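Local coordinates for sulfur oxidation protein SOXB (Thermus thermophilus, PDB 2WDD) that probably hydrolyses the sulfur-sulfur bond of cysteine S-thiosulfonate in the Sox sulfur-oxidation pathway, using a pair of manganese ions, at residues A[48-53]-A[373-378]. Residues are numbered along the deposited sequence; the frame is centred on the assembly and turned at random.
Sequences EPPNLI and KRDTLY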
loop_
_atom_site.group_PDB
_atom_site.type_symbol
_atom_site.label_atom_id
_atom_site.label_comp_id
_atom_site.label_asym_id
_atom_site.label_seq_id
_atom_site.Cartn_x
_atom_site.Cartn_y
_atom_site.Cartn_z
ATOM N N GLU A 48 -9.678 0.420 6.265
ATOM C CA GLU A 48 -9.580 -0.636 5.271
ATOM C C GLU A 48 -10.690 -0.474 4.238
ATOM O O GLU A 48 -11.693 0.203 4.473
ATOM C CB GLU A 48 -9.655 -2.018 5.929
ATOM C CG GLU A 48 -8.466 -2.278 6.848
ATOM C CD GLU A 48 -7.140 -2.299 6.096
ATOM O OE1 GLU A 48 -7.047 -2.971 5.048
ATOM O OE2 GLU A 48 -6.204 -1.598 6.526
ATOM N N PRO A 49 -10.525 -1.105 3.068
ATOM C CA PRO A 49 -11.511 -0.943 1.998
ATOM C C PRO A 49 -12.866 -1.526 2.324
ATOM O O PRO A 49 -12.961 -2.618 2.884
ATOM C CB PRO A 49 -10.912 -1.739 0.833
ATOM C CG PRO A 49 -9.913 -2.677 1.454
ATOM C CD PRO A 49 -9.365 -1.911 2.649
ATOM N N PRO A 50 -13.931 -0.859 1.884
ATOM C CA PRO A 50 -15.257 -1.447 2.081
ATOM C C PRO A 50 -15.483 -2.621 1.110
ATOM O O PRO A 50 -16.320 -3.491 1.376
ATOM C CB PRO A 50 -16.224 -0.291 1.779
ATOM C CG PRO A 50 -15.400 0.946 1.765
ATOM C CD PRO A 50 -13.974 0.560 1.496
ATOM N N ASN A 51 -14.746 -2.655 -0.006
ATOM C CA ASN A 51 -14.903 -3.756 -0.964
ATOM C C ASN A 51 -13.566 -4.184 -1.521
ATOM O O ASN A 51 -12.711 -3.337 -1.824
ATOM C CB ASN A 51 -15.773 -3.359 -2.162
ATOM C CG ASN A 51 -17.128 -2.842 -1.751
ATOM O OD1 ASN A 51 -18.090 -3.608 -1.620
ATOM N ND2 ASN A 51 -17.216 -1.531 -1.542
ATOM N N LEU A 52 -13.418 -5.501 -1.654
ATOM C CA LEU A 52 -12.271 -6.123 -2.321
ATOM C C LEU A 52 -12.913 -7.176 -3.223
ATOM O O LEU A 52 -13.005 -8.355 -2.878
ATOM C CB LEU A 52 -11.289 -6.748 -1.335
ATOM C CG LEU A 52 -10.408 -5.759 -0.561
ATOM C CD1 LEU A 52 -9.615 -6.513 0.516
ATOM C CD2 LEU A 52 -9.450 -5.060 -1.537
ATOM N N ILE A 53 -13.440 -6.703 -4.344
ATOM C CA ILE A 53 -14.175 -7.544 -5.273
ATOM C C ILE A 53 -13.275 -8.510 -6.016
ATOM O O ILE A 53 -12.198 -8.147 -6.484
ATOM C CB ILE A 53 -14.995 -6.674 -6.229
ATOM C CG1 ILE A 53 -16.002 -5.848 -5.434
ATOM C CG2 ILE A 53 -15.657 -7.512 -7.321
ATOM C CD1 ILE A 53 -16.549 -4.645 -6.194
ATOM N N LYS A 373 -10.009 6.387 0.912
ATOM C CA LYS A 373 -9.397 6.139 -0.383
ATOM C C LYS A 373 -9.492 4.714 -0.912
ATOM O O LYS A 373 -9.711 4.501 -2.102
ATOM C CB LYS A 373 -7.905 6.504 -0.303
ATOM C CG LYS A 373 -7.079 6.032 -1.503
ATOM C CD LYS A 373 -7.282 6.975 -2.686
ATOM C CE LYS A 373 -6.601 6.469 -3.963
ATOM N NZ LYS A 373 -6.498 7.579 -4.964
ATOM N N ARG A 374 -9.283 3.728 -0.047
ATOM C CA ARG A 374 -9.240 2.342 -0.494
ATOM C C ARG A 374 -10.577 1.692 -0.804
ATOM O O ARG A 374 -11.523 1.803 -0.024
ATOM C CB ARG A 374 -8.441 1.483 0.484
ATOM C CG ARG A 374 -6.967 1.859 0.579
ATOM C CD ARG A 374 -6.085 0.622 0.512
ATOM N NE ARG A 374 -6.507 -0.285 -0.551
ATOM C CZ ARG A 374 -6.536 -1.609 -0.435
ATOM N NH1 ARG A 374 -6.932 -2.353 -1.457
ATOM N NH2 ARG A 374 -6.146 -2.193 0.689
ATOM N N ASP A 375 -10.629 1.005 -1.946
ATOM C CA ASP A 375 -11.813 0.279 -2.394
ATOM C C ASP A 375 -11.517 -0.272 -3.783
ATOM O O ASP A 375 -10.745 0.319 -4.531
ATOM C CB ASP A 375 -13.042 1.194 -2.485
ATOM C CG ASP A 375 -14.321 0.416 -2.783
ATOM O OD1 ASP A 375 -14.741 -0.333 -1.880
ATOM O OD2 ASP A 375 -14.858 0.477 -3.921
ATOM N N THR A 376 -12.176 -1.352 -4.180
ATOM C CA THR A 376 -11.936 -1.826 -5.546
ATOM C C THR A 376 -12.328 -0.772 -6.585
ATOM O O THR A 376 -11.650 -0.612 -7.605
ATOM C CB THR A 376 -12.744 -3.105 -5.818
ATOM O OG1 THR A 376 -12.377 -4.107 -4.869
ATOM C CG2 THR A 376 -12.483 -3.625 -7.248
ATOM N N LEU A 377 -13.463 -0.112 -6.362
ATOM C CA LEU A 377 -14.071 0.721 -7.383
ATOM C C LEU A 377 -14.296 2.196 -7.150
ATOM O O LEU A 377 -14.362 2.966 -8.119
ATOM C CB LEU A 377 -15.443 0.125 -7.742
ATOM C CG LEU A 377 -15.435 -1.351 -8.152
ATOM C CD1 LEU A 377 -16.874 -1.844 -8.281
ATOM C CD2 LEU A 377 -14.682 -1.526 -9.474
ATOM N N TYR A 378 -14.569 2.573 -5.905
ATOM C CA TYR A 378 -15.026 3.924 -5.643
ATOM C C TYR A 378 -14.636 4.382 -4.245
ATOM O O TYR A 378 -14.639 3.601 -3.305
ATOM C CB TYR A 378 -16.564 3.944 -5.758
ATOM C CG TYR A 378 -17.201 5.200 -5.201
ATOM C CD1 TYR A 378 -17.370 6.321 -5.993
ATOM C CD2 TYR A 378 -17.620 5.257 -3.877
ATOM C CE1 TYR A 378 -17.896 7.496 -5.469
ATOM C CE2 TYR A 378 -18.144 6.433 -3.336
ATOM C CZ TYR A 378 -18.294 7.538 -4.149
ATOM O OH TYR A 378 -18.815 8.702 -3.628
#
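Asn51 ND2 gives Asp375 OD1 a nearly straight hydrogen bond (165°) of 2.8 Å, arriving on the syn side and in the plane of the amide, although amide and carboxylate planes stand 85° apart. OD2 is turned back on its own loop: the backbone N of Leu377 meets it from above the carboxylate plane, closing an Asx turn, and that of Tyr378 reaches its anti lone pair, completing an Asx motif. Tyr555 OH also bonds OD2, and Arg556 O takes a second bond from Asn51 ND2. An alanine in place of Asp375 would probably leave Asn51 ND2 with Arg556 O but without this acceptor, Tyr555 OH without its mate, and the turn through Leu377 and Tyr378 less firmly held.

Beyond the carboxylate, Thr376 bonds by main chain and side chain. Its N donates to Asn51 O at 3.1 Å, while OG1, beside its own backbone N (chi1 -58°), accepts from Ile53 N at 2.9 Å. Ile53 then sets CD1 against CD1 of Leu377, 3.5 Å away, with Val550 of strand 548-550 touching both side chains.

At the other end, in the conformer given here of two, the bent Arg374 chain lies alongside Pro49, whose CG sits over one guanidinium face, 3.8 Å above its plane and offset toward the rim. Asp465 salt-bridges NH1, probably balancing this buried charge near the manganese ligand His288. Two irregular loops, the second from the C-terminal 5'-nucleotidase-family region, thus meet one layer out from the metals, their polar groups largely satisfying one another.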